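Side-chain contacts in dipicolinate synthase subunit A (Bacillus halodurans, PDB 3D4O), which probably works together with subunit B to oxidise dihydrodipicolinate to dipicolinate, the calcium chelator of bacterial spores, using a nicotinamide cofactor: residues C[53-56]-C[57-60]; C[131-134]-C[135-139]. All coordinates share one frame; numbering follows the deposited sequence.

Contact 1: C[53-56]-C[57-60]; sequences EVDW and NTVD
Two oxygens of a single residue, Asp-55, converge on the hydroxyl of Thr-58: OG1 lies 2.6 Å from the carboxylate OD2 of Asp-55 and 2.9 Å from its backbone O. A hydroxyl can give its proton to just one of them, and the model does not say which. A chi1 of 61°, with OG1 between the backbone N and the carbonyl carbon of Thr-58, brings the hydroxyl to Asp-55, whose side chain it crosses at about a right angle. CG2 of Thr-58 also comes within 3.2 Å of OD2 of Asp-55. The backbone does its share: Thr-58 N donates to Asp-55 O at 3.2 Å, closing a type I turn through Trp-56 and Asn-57. The other carboxylate oxygen is used too, since water 1 donates to OD1 of Asp-55 and accepts from the amide N of Asn-57, so the water bridges the start of the turn. A weak bond from Val-59 N to Trp-56 O extends the 3-10 winding one residue. Among the apolar groups, Val-54 CG1 lies over the centre of the Trp-56 ring, 3.4 Å above its plane, and reaches Val-59 CG2 at 4.3 Å. Trp-56 also packs on Lys-93 and Thr-94, Val-59 on Cys-98 and on His-7 and Val-9 of strand 7-11. Asp-60 then bonds through its backbone to His-7 and Val-99, leading the chain into strand 61-63 between strands 7-11 and 99-102.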
loop_
_atom_site.group_PDB
_atom_site.type_symbol
_atom_site.label_atom_id
_atom_site.label_comp_id
_atom_site.label_asym_id
_atom_site.label_seq_id
_atom_site.Cartn_x
_atom_site.Cartn_y
_atom_site.Cartn_z
ATOM N N GLU C 53 -35.322 -17.639 9.647
ATOM C CA GLU C 53 -36.530 -16.830 9.950
ATOM C C GLU C 53 -37.060 -16.132 8.700
ATOM O O GLU C 53 -38.075 -15.444 8.739
ATOM C CB GLU C 53 -36.227 -15.750 11.002
ATOM C CG GLU C 53 -35.614 -16.244 12.307
ATOM C CD GLU C 53 -35.434 -15.117 13.336
ATOM O OE1 GLU C 53 -36.387 -14.835 14.087
ATOM O OE2 GLU C 53 -34.329 -14.546 13.440
ATOM N N VAL C 54 -36.348 -16.318 7.598
ATOM C CA VAL C 54 -36.686 -15.663 6.316
ATOM C C VAL C 54 -38.009 -16.189 5.774
ATOM O O VAL C 54 -38.320 -17.370 5.892
ATOM C CB VAL C 54 -35.518 -15.785 5.279
ATOM C CG1 VAL C 54 -35.873 -15.150 3.939
ATOM C CG2 VAL C 54 -34.247 -15.127 5.824
ATOM N N ASP C 55 -38.800 -15.268 5.243
ATOM C CA ASP C 55 -40.132 -15.556 4.665
ATOM C C ASP C 55 -39.962 -15.699 3.167
ATOM O O ASP C 55 -40.341 -14.818 2.381
ATOM C CB ASP C 55 -41.102 -14.415 4.999
ATOM C CG ASP C 55 -42.475 -14.596 4.374
ATOM O OD1 ASP C 55 -42.902 -15.743 4.117
ATOM O OD2 ASP C 55 -43.141 -13.567 4.145
ATOM N N TRP C 56 -39.446 -16.862 2.787
ATOM C CA TRP C 56 -39.017 -17.126 1.397
ATOM C C TRP C 56 -40.058 -16.928 0.319
ATOM O O TRP C 56 -39.725 -16.478 -0.766
ATOM C CB TRP C 56 -38.373 -18.520 1.228
ATOM C CG TRP C 56 -37.192 -18.744 2.112
ATOM C CD1 TRP C 56 -37.152 -19.488 3.265
ATOM C CD2 TRP C 56 -35.900 -18.160 1.971
ATOM N NE1 TRP C 56 -35.901 -19.422 3.829
ATOM C CE2 TRP C 56 -35.113 -18.615 3.052
ATOM C CE3 TRP C 56 -35.321 -17.308 1.024
ATOM C CZ2 TRP C 56 -33.784 -18.248 3.207
ATOM C CZ3 TRP C 56 -33.999 -16.948 1.182
ATOM C CH2 TRP C 56 -33.247 -17.407 2.268
ATOM N N ASN C 57 -41.309 -17.261 0.610
ATOM C CA ASN C 57 -42.364 -17.185 -0.429
ATOM C C ASN C 57 -42.869 -15.762 -0.726
ATOM O O ASN C 57 -43.817 -15.581 -1.489
ATOM C CB ASN C 57 -43.502 -18.225 -0.229
ATOM C CG ASN C 57 -44.221 -18.090 1.079
ATOM O OD1 ASN C 57 -44.202 -17.031 1.705
ATOM N ND2 ASN C 57 -44.876 -19.172 1.509
ATOM N N THR C 58 -42.189 -14.756 -0.174
ATOM C CA THR C 58 -42.575 -13.342 -0.436
ATOM C C THR C 58 -41.410 -12.492 -0.949
ATOM O O THR C 58 -41.536 -11.296 -1.218
ATOM C CB THR C 58 -43.198 -12.670 0.810
ATOM O OG1 THR C 58 -42.255 -12.659 1.890
ATOM C CG2 THR C 58 -44.455 -13.416 1.243
ATOM N N VAL C 59 -40.289 -13.165 -1.123
ATOM C CA VAL C 59 -39.021 -12.564 -1.547
ATOM C C VAL C 59 -38.872 -12.445 -3.053
ATOM O O VAL C 59 -38.889 -13.444 -3.772
ATOM C CB VAL C 59 -37.866 -13.408 -1.000
ATOM C CG1 VAL C 59 -36.565 -12.967 -1.578
ATOM C CG2 VAL C 59 -37.893 -13.372 0.550
ATOM N N ASP C 60 -38.721 -11.218 -3.527
ATOM C CA ASP C 60 -38.595 -10.970 -4.972
ATOM C C ASP C 60 -37.146 -11.120 -5.405
ATOM O O ASP C 60 -36.836 -11.247 -6.599
ATOM C CB ASP C 60 -39.059 -9.559 -5.369
ATOM C CG ASP C 60 -40.487 -9.240 -4.921
ATOM O OD1 ASP C 60 -41.431 -9.430 -5.706
ATOM O OD2 ASP C 60 -40.662 -8.771 -3.786
HETATM O O HOH W 1 -41.951 -18.539 3.477
#

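Contact 2: C[131-134]-C[135-139]; sequences IYNS and IPTAE
Ser-134 and Ile-135 meet at a proline kink in helix 127-148, with Asn-133 one residue upstream. Pro-136 brings no N-H to the helix, and the backbone bonds change span there: Ser-134 N and Ile-135 N reach back three residues, Thr-137 N and Ala-138 N four. Ile-135 N finds Tyr-132 O at 3.3 Å, but from above the carbonyl plane; Ile-135 CG1, anti to the carbonyl carbon, lies 3.7 Å from the same Tyr-132 O. Ile-131 O accepts from both the N and the OG of Ser-134. That hydroxyl bond is short, 2.6 Å from Ser-134 OG to Ile-131 O, and lies in the carbonyl plane on a lone pair; OG, turned back at chi1 70°, is also hydrogen-bonded to Ser-169 of helix 165-176. Asn-133 O receives two donors from opposite faces of its plane, Thr-137 N and Thr-137 OG1, the latter at 2.9 Å. A valine in place of Thr-137 would probably leave Asn-133 O gripped from one face alone, its bond to the hydroxyl lost. On the flank, Ile-135 packs against His-154 of the second subunit, and Pro-136 against Thr-152 of that subunit. At the kink itself, Pro-136 CD rests 3.2 Å from Tyr-132 O, and CG lies 3.3 Å from Asn-133 O.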
loop_
_atom_site.group_PDB
_atom_site.type_symbol
_atom_site.label_atom_id
_atom_site.label_comp_id
_atom_site.label_asym_id
_atom_site.label_seq_id
_atom_site.Cartn_x
_atom_site.Cartn_y
_atom_site.Cartn_z
ATOM N N ILE C 131 -15.026 -3.628 -14.973
ATOM C CA ILE C 131 -14.015 -2.589 -15.235
ATOM C C ILE C 131 -13.977 -1.550 -14.108
ATOM O O ILE C 131 -12.908 -1.206 -13.603
ATOM C CB ILE C 131 -14.171 -1.955 -16.614
ATOM C CG1 ILE C 131 -13.697 -2.938 -17.680
ATOM C CG2 ILE C 131 -13.336 -0.660 -16.724
ATOM C CD1 ILE C 131 -14.090 -2.565 -19.126
ATOM N N TYR C 132 -15.143 -1.080 -13.674
ATOM C CA TYR C 132 -15.166 -0.109 -12.574
ATOM C C TYR C 132 -14.527 -0.715 -11.333
ATOM O O TYR C 132 -13.804 -0.062 -10.573
ATOM C CB TYR C 132 -16.588 0.399 -12.236
ATOM C CG TYR C 132 -17.097 1.362 -13.259
ATOM C CD1 TYR C 132 -16.441 2.561 -13.494
ATOM C CD2 TYR C 132 -18.225 1.087 -13.994
ATOM C CE1 TYR C 132 -16.905 3.445 -14.448
ATOM C CE2 TYR C 132 -18.685 1.955 -14.938
ATOM C CZ TYR C 132 -18.026 3.115 -15.173
ATOM O OH TYR C 132 -18.528 3.956 -16.130
ATOM N N ASN C 133 -14.764 -2.000 -11.152
ATOM C CA ASN C 133 -14.329 -2.691 -9.923
ATOM C C ASN C 133 -12.826 -2.990 -9.941
ATOM O O ASN C 133 -12.213 -3.227 -8.889
ATOM C CB ASN C 133 -15.183 -3.958 -9.739
ATOM C CG ASN C 133 -14.917 -4.671 -8.439
ATOM O OD1 ASN C 133 -15.237 -4.168 -7.350
ATOM N ND2 ASN C 133 -14.355 -5.870 -8.539
ATOM N N SER C 134 -12.249 -2.975 -11.144
ATOM C CA SER C 134 -10.806 -3.197 -11.343
ATOM C C SER C 134 -10.011 -2.045 -10.751
ATOM O O SER C 134 -8.833 -2.206 -10.434
ATOM C CB SER C 134 -10.379 -3.339 -12.813
ATOM O OG SER C 134 -10.462 -2.119 -13.547
ATOM N N ILE C 135 -10.660 -0.890 -10.595
ATOM C CA ILE C 135 -9.968 0.312 -10.074
ATOM C C ILE C 135 -9.610 0.132 -8.578
ATOM O O ILE C 135 -8.438 0.167 -8.198
ATOM C CB ILE C 135 -10.740 1.601 -10.343
ATOM C CG1 ILE C 135 -10.853 1.797 -11.862
ATOM C CG2 ILE C 135 -10.017 2.799 -9.734
ATOM C CD1 ILE C 135 -11.735 2.947 -12.275
ATOM N N PRO C 136 -10.608 -0.087 -7.718
ATOM C CA PRO C 136 -10.177 -0.339 -6.359
ATOM C C PRO C 136 -9.368 -1.635 -6.199
ATOM O O PRO C 136 -8.561 -1.748 -5.279
ATOM C CB PRO C 136 -11.497 -0.425 -5.566
ATOM C CG PRO C 136 -12.563 -0.797 -6.638
ATOM C CD PRO C 136 -12.066 -0.029 -7.859
ATOM N N THR C 137 -9.601 -2.625 -7.053
ATOM C CA THR C 137 -8.836 -3.866 -6.962
ATOM C C THR C 137 -7.343 -3.566 -7.156
ATOM O O THR C 137 -6.505 -4.076 -6.405
ATOM C CB THR C 137 -9.285 -4.940 -7.960
ATOM O OG1 THR C 137 -10.640 -5.323 -7.676
ATOM C CG2 THR C 137 -8.400 -6.159 -7.840
ATOM N N ALA C 138 -7.042 -2.692 -8.123
ATOM C CA ALA C 138 -5.630 -2.267 -8.449
ATOM C C ALA C 138 -5.044 -1.495 -7.308
ATOM O O ALA C 138 -3.885 -1.675 -6.951
ATOM C CB ALA C 138 -5.557 -1.433 -9.693
ATOM N N GLU C 139 -5.875 -0.642 -6.734
ATOM C CA GLU C 139 -5.469 0.157 -5.593
ATOM C C GLU C 139 -5.071 -0.737 -4.464
ATOM O O GLU C 139 -4.037 -0.550 -3.848
ATOM C CB GLU C 139 -6.538 1.161 -5.144
ATOM C CG GLU C 139 -6.599 2.320 -6.136
ATOM C CD GLU C 139 -7.461 3.491 -5.722
ATOM O OE1 GLU C 139 -7.787 3.670 -4.508
ATOM O OE2 GLU C 139 -7.761 4.314 -6.622
#

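How the contacts relate
Coming from the N terminus, the chain makes contact 1 in the connection between strands 46-49 and 61-63, the passage from the edge of the first six-stranded parallel sheet to its middle. It then finishes that sheet with strand 119-122 and enters helix 127-148, which carries contact 2 on the way to strand 157-161 of the second such sheet. Both contacts are local and in series: contact 1, at 53-60, is complete well before contact 2 begins at 131, so neither nests in nor crosses the other. The centres of the two contacts lie about 34 Å apart. Contact 1 stays within the first Rossmann-like unit; contact 2 sits beside helices 165-176 and 268-272 and borders the second subunit.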